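PDB 2XSG: CCMAN5 from Cellulosimicrobium cellulans, which is a family 92 glycoside hydrolase that acts as an alpha-mannosidase and enables mannose-6-phosphate modification of yeast-made human lysosomal enzymes. Local coordinates for residues Y701-V714 / T740-G752. Numbering follows the deposited sequence.
Sequences YDDGSAFTVTADGV and TVVGGADLAFRMG
Six backbone hydrogen bonds join strand 706-712 to residues 745-751, from Thr-708 N giving to Ala-745 O, just ahead of strand 746-752, to Met-751 N giving to Asp-712 O at the other end. Donors come from each side in turn, and the N-to-C directions of the two strands differ by 24°, which identifies a parallel pairing. The register sets Thr-708 opposite Asp-746 and Asp-712 opposite Arg-750; the shortest bond is Phe-749 N to Thr-710 O at 2.7 Å.

Apolar contacts gather on the face carrying Val-709, Ala-711, Leu-747 and Phe-749. Val-709 CG2 lies 3.7 Å from Phe-749 CE2, at the ring edge, and also touches Leu-747 CD2. Further along, Met-751 CG, anti to the carbonyl carbon (chi1 -49°), comes 3.7 Å from Ala-711 CB and against Val-714 CB; the bend at chi2 leaves SD 4.1 Å from Ala-711 CB.

The pair forms the central parallel step of a mixed sheet within the family 92 catalytic region, flanked by antiparallel strands 696-700 and 720-726. Strand 746-752 enters it from helix 738-742 through a Schellman motif, where Gly-744 has positive phi and its N bonds back to Val-741 O.

A CH-pi contact ties that helix to strand 706-712: Val-741 CG1 sits over one face of the Phe-707 ring, 3.8 Å from its centroid. Chi1 of 174° turns the ring toward Val-741, and its edge meets Leu-747 CD2. Replacing Phe-707 by alanine takes the ring away and is likely to leave Val-741 CG1 and Leu-747 CD2 facing a gap. Tyr-701 meets Val-742 obliquely, the side chains at about a right angle, CE2 3.7 Å from Val-742 CA, while its hydroxyl hydrogen-bonds Tyr-365 O.

One water bridges loop and helix, from Ser-705 OG to Val-742 O; on the sheet's other face, another hydrogen-bonds both Thr-708 OG1 and Asp-746 OD2.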
loop_
_atom_site.group_PDB
_atom_site.type_symbol
_atom_site.label_atom_id
_atom_site.label_comp_id
_atom_site.label_asym_id
_atom_site.label_seq_id
_atom_site.Cartn_x
_atom_site.Cartn_y
_atom_site.Cartn_z
ATOM N N TYR A 701 19.978 7.190 9.082
ATOM C CA TYR A 701 20.160 7.317 7.637
ATOM C C TYR A 701 21.421 6.599 7.142
ATOM O O TYR A 701 22.257 6.182 7.942
ATOM C CB TYR A 701 20.110 8.800 7.225
ATOM C CG TYR A 701 18.787 9.386 7.647
ATOM C CD1 TYR A 701 17.607 8.952 7.053
ATOM C CD2 TYR A 701 18.702 10.307 8.703
ATOM C CE1 TYR A 701 16.385 9.454 7.451
ATOM C CE2 TYR A 701 17.480 10.817 9.116
ATOM C CZ TYR A 701 16.325 10.383 8.481
ATOM O OH TYR A 701 15.110 10.856 8.868
ATOM N N ASP A 702 21.542 6.445 5.828
ATOM C CA ASP A 702 22.609 5.632 5.239
ATOM C C ASP A 702 24.016 6.076 5.630
ATOM O O ASP A 702 24.913 5.251 5.675
ATOM C CB ASP A 702 22.454 5.542 3.714
ATOM C CG ASP A 702 21.163 4.812 3.304
ATOM O OD1 ASP A 702 20.696 3.958 4.090
ATOM O OD2 ASP A 702 20.612 5.092 2.214
ATOM N N ASP A 703 24.210 7.362 5.911
ATOM C CA ASP A 703 25.522 7.837 6.350
ATOM C C ASP A 703 25.788 7.690 7.856
ATOM O O ASP A 703 26.872 8.035 8.338
ATOM C CB ASP A 703 25.782 9.272 5.901
ATOM C CG ASP A 703 24.775 10.272 6.461
ATOM O OD1 ASP A 703 23.958 9.929 7.349
ATOM O OD2 ASP A 703 24.802 11.420 5.979
ATOM N N GLY A 704 24.806 7.182 8.595
ATOM C CA GLY A 704 24.987 6.948 10.028
ATOM C C GLY A 704 24.531 8.108 10.902
ATOM O O GLY A 704 24.487 7.971 12.133
ATOM N N SER A 705 24.215 9.253 10.291
ATOM C CA SER A 705 23.489 10.306 11.008
ATOM C C SER A 705 22.072 9.797 11.337
ATOM O O SER A 705 21.614 8.799 10.753
ATOM C CB SER A 705 23.427 11.596 10.191
ATOM O OG SER A 705 22.472 11.499 9.147
ATOM N N ALA A 706 21.392 10.463 12.269
ATOM C CA ALA A 706 20.098 9.983 12.773
ATOM C C ALA A 706 19.153 11.109 13.175
ATOM O O ALA A 706 19.595 12.099 13.760
ATOM C CB ALA A 706 20.313 9.049 13.969
ATOM N N PHE A 707 17.863 10.956 12.866
ATOM C CA PHE A 707 16.828 11.838 13.420
ATOM C C PHE A 707 16.313 11.221 14.714
ATOM O O PHE A 707 15.983 10.038 14.763
ATOM C CB PHE A 707 15.674 12.038 12.438
ATOM C CG PHE A 707 14.514 12.825 13.002
ATOM C CD1 PHE A 707 14.607 14.210 13.175
ATOM C CD2 PHE A 707 13.326 12.180 13.354
ATOM C CE1 PHE A 707 13.529 14.941 13.678
ATOM C CE2 PHE A 707 12.245 12.899 13.869
ATOM C CZ PHE A 707 12.344 14.287 14.031
ATOM N N THR A 708 16.268 12.011 15.773
ATOM C CA THR A 708 15.792 11.470 17.032
ATOM C C THR A 708 14.640 12.310 17.529
ATOM O O THR A 708 14.777 13.518 17.722
ATOM C CB THR A 708 16.940 11.356 18.070
ATOM O OG1 THR A 708 18.082 10.775 17.436
ATOM C CG2 THR A 708 16.543 10.478 19.251
ATOM N N VAL A 709 13.489 11.672 17.693
ATOM C CA VAL A 709 12.355 12.316 18.322
ATOM C C VAL A 709 12.101 11.618 19.651
ATOM O O VAL A 709 11.927 10.397 19.696
ATOM C CB VAL A 709 11.102 12.367 17.402
ATOM C CG1 VAL A 709 10.595 10.964 17.014
ATOM C CG2 VAL A 709 9.973 13.185 18.057
ATOM N N THR A 710 12.128 12.391 20.734
ATOM C CA THR A 710 11.816 11.859 22.068
ATOM C C THR A 710 10.518 12.436 22.630
ATOM O O THR A 710 10.129 13.572 22.319
ATOM C CB THR A 710 12.951 12.113 23.090
ATOM O OG1 THR A 710 13.402 13.467 22.973
ATOM C CG2 THR A 710 14.107 11.152 22.864
ATOM N N ALA A 711 9.861 11.642 23.467
ATOM C CA ALA A 711 8.618 12.045 24.104
ATOM C C ALA A 711 8.743 11.721 25.588
ATOM O O ALA A 711 8.375 10.639 26.055
ATOM C CB ALA A 711 7.421 11.339 23.455
ATOM N N ASP A 712 9.311 12.674 26.318
ATOM C CA ASP A 712 9.674 12.449 27.705
ATOM C C ASP A 712 8.428 12.321 28.560
ATOM O O ASP A 712 7.555 13.168 28.516
ATOM C CB ASP A 712 10.600 13.563 28.189
ATOM C CG ASP A 712 12.006 13.411 27.638
ATOM O OD1 ASP A 712 12.400 14.167 26.711
ATOM O OD2 ASP A 712 12.718 12.498 28.124
ATOM N N GLY A 713 8.324 11.223 29.298
ATOM C CA GLY A 713 7.126 10.967 30.087
ATOM C C GLY A 713 5.883 10.507 29.325
ATOM O O GLY A 713 4.816 10.439 29.908
ATOM N N VAL A 714 6.000 10.167 28.043
ATOM C CA VAL A 714 4.843 9.651 27.283
ATOM C C VAL A 714 4.273 8.386 27.933
ATOM O O VAL A 714 5.020 7.538 28.410
ATOM C CB VAL A 714 5.187 9.357 25.794
ATOM C CG1 VAL A 714 6.091 8.126 25.662
ATOM C CG2 VAL A 714 3.910 9.191 24.952
ATOM N N THR A 740 14.909 19.410 8.214
ATOM C CA THR A 740 15.245 19.343 9.634
ATOM C C THR A 740 15.335 17.889 10.073
ATOM O O THR A 740 16.273 17.494 10.771
ATOM C CB THR A 740 14.227 20.121 10.476
ATOM O OG1 THR A 740 14.231 21.481 10.043
ATOM C CG2 THR A 740 14.575 20.070 11.950
ATOM N N VAL A 741 14.378 17.095 9.611
ATOM C CA VAL A 741 14.324 15.682 9.923
ATOM C C VAL A 741 15.540 14.926 9.386
ATOM O O VAL A 741 16.306 14.348 10.173
ATOM C CB VAL A 741 13.001 15.023 9.439
ATOM C CG1 VAL A 741 13.026 13.518 9.742
ATOM C CG2 VAL A 741 11.805 15.651 10.129
ATOM N N VAL A 742 15.711 14.902 8.061
ATOM C CA VAL A 742 16.803 14.113 7.465
ATOM C C VAL A 742 18.184 14.698 7.777
ATOM O O VAL A 742 19.197 14.007 7.642
ATOM C CB VAL A 742 16.634 13.860 5.939
ATOM C CG1 VAL A 742 15.378 13.079 5.682
ATOM C CG2 VAL A 742 16.641 15.159 5.161
ATOM N N GLY A 743 18.208 15.968 8.190
ATOM C CA GLY A 743 19.404 16.627 8.715
ATOM C C GLY A 743 19.903 16.068 10.047
ATOM O O GLY A 743 21.028 16.368 10.469
ATOM N N GLY A 744 19.088 15.241 10.701
ATOM C CA GLY A 744 19.526 14.533 11.910
ATOM C C GLY A 744 19.267 15.327 13.173
ATOM O O GLY A 744 20.053 15.282 14.117
ATOM N N ALA A 745 18.157 16.054 13.195
ATOM C CA ALA A 745 17.808 16.890 14.340
ATOM C C ALA A 745 17.395 16.084 15.590
ATOM O O ALA A 745 17.028 14.905 15.495
ATOM C CB ALA A 745 16.708 17.867 13.955
ATOM N N ASP A 746 17.482 16.732 16.756
ATOM C CA ASP A 746 16.962 16.191 18.003
ATOM C C ASP A 746 15.693 16.943 18.358
ATOM O O ASP A 746 15.752 18.090 18.821
ATOM C CB ASP A 746 17.964 16.359 19.157
ATOM C CG ASP A 746 19.191 15.494 18.995
ATOM O OD1 ASP A 746 20.278 16.062 18.828
ATOM O OD2 ASP A 746 19.073 14.257 19.034
ATOM N N LEU A 747 14.551 16.307 18.135
ATOM C CA LEU A 747 13.261 16.898 18.492
ATOM C C LEU A 747 12.790 16.231 19.782
ATOM O O LEU A 747 12.507 15.036 19.806
ATOM C CB LEU A 747 12.253 16.705 17.359
ATOM C CG LEU A 747 10.810 17.225 17.482
ATOM C CD1 LEU A 747 10.777 18.744 17.529
ATOM C CD2 LEU A 747 9.980 16.725 16.314
ATOM N N ALA A 748 12.745 17.008 20.859
ATOM C CA ALA A 748 12.428 16.482 22.177
ATOM C C ALA A 748 11.128 17.057 22.709
ATOM O O ALA A 748 11.028 18.259 22.931
ATOM C CB ALA A 748 13.560 16.776 23.145
ATOM N N PHE A 749 10.145 16.200 22.934
ATOM C CA PHE A 749 8.888 16.642 23.518
ATOM C C PHE A 749 8.783 16.302 25.006
ATOM O O PHE A 749 9.310 15.288 25.446
ATOM C CB PHE A 749 7.703 16.037 22.768
ATOM C CG PHE A 749 7.604 16.476 21.344
ATOM C CD1 PHE A 749 7.208 17.776 21.029
ATOM C CD2 PHE A 749 7.897 15.594 20.314
ATOM C CE1 PHE A 749 7.117 18.184 19.707
ATOM C CE2 PHE A 749 7.816 15.995 18.998
ATOM C CZ PHE A 749 7.417 17.289 18.685
ATOM N N ARG A 750 8.112 17.162 25.765
ATOM C CA ARG A 750 7.734 16.862 27.148
ATOM C C ARG A 750 6.234 16.562 27.139
ATOM O O ARG A 750 5.425 17.410 26.753
ATOM C CB ARG A 750 8.065 18.056 28.064
ATOM C CG ARG A 750 7.917 17.815 29.581
ATOM C CD ARG A 750 8.276 19.086 30.407
ATOM N NE ARG A 750 9.611 19.604 30.069
ATOM C CZ ARG A 750 10.168 20.716 30.563
ATOM N NH1 ARG A 750 9.525 21.482 31.447
ATOM N NH2 ARG A 750 11.390 21.069 30.161
ATOM N N MET A 751 5.866 15.345 27.533
ATOM C CA MET A 751 4.466 14.895 27.474
ATOM C C MET A 751 3.774 14.993 28.823
ATOM O O MET A 751 4.429 14.991 29.862
ATOM C CB MET A 751 4.396 13.465 26.965
ATOM C CG MET A 751 5.190 13.207 25.705
ATOM S SD MET A 751 4.643 14.222 24.310
ATOM C CE MET A 751 3.086 13.486 23.846
ATOM N N GLY A 752 2.446 15.068 28.807
ATOM C CA GLY A 752 1.661 15.162 30.038
ATOM C C GLY A 752 0.235 14.706 29.804
ATOM O O GLY A 752 -0.190 14.481 28.666
HETATM O O HOH W 1 21.476 13.813 8.704
HETATM O O HOH W 2 21.188 13.279 15.118
HETATM O O HOH W 3 19.486 13.200 16.559
#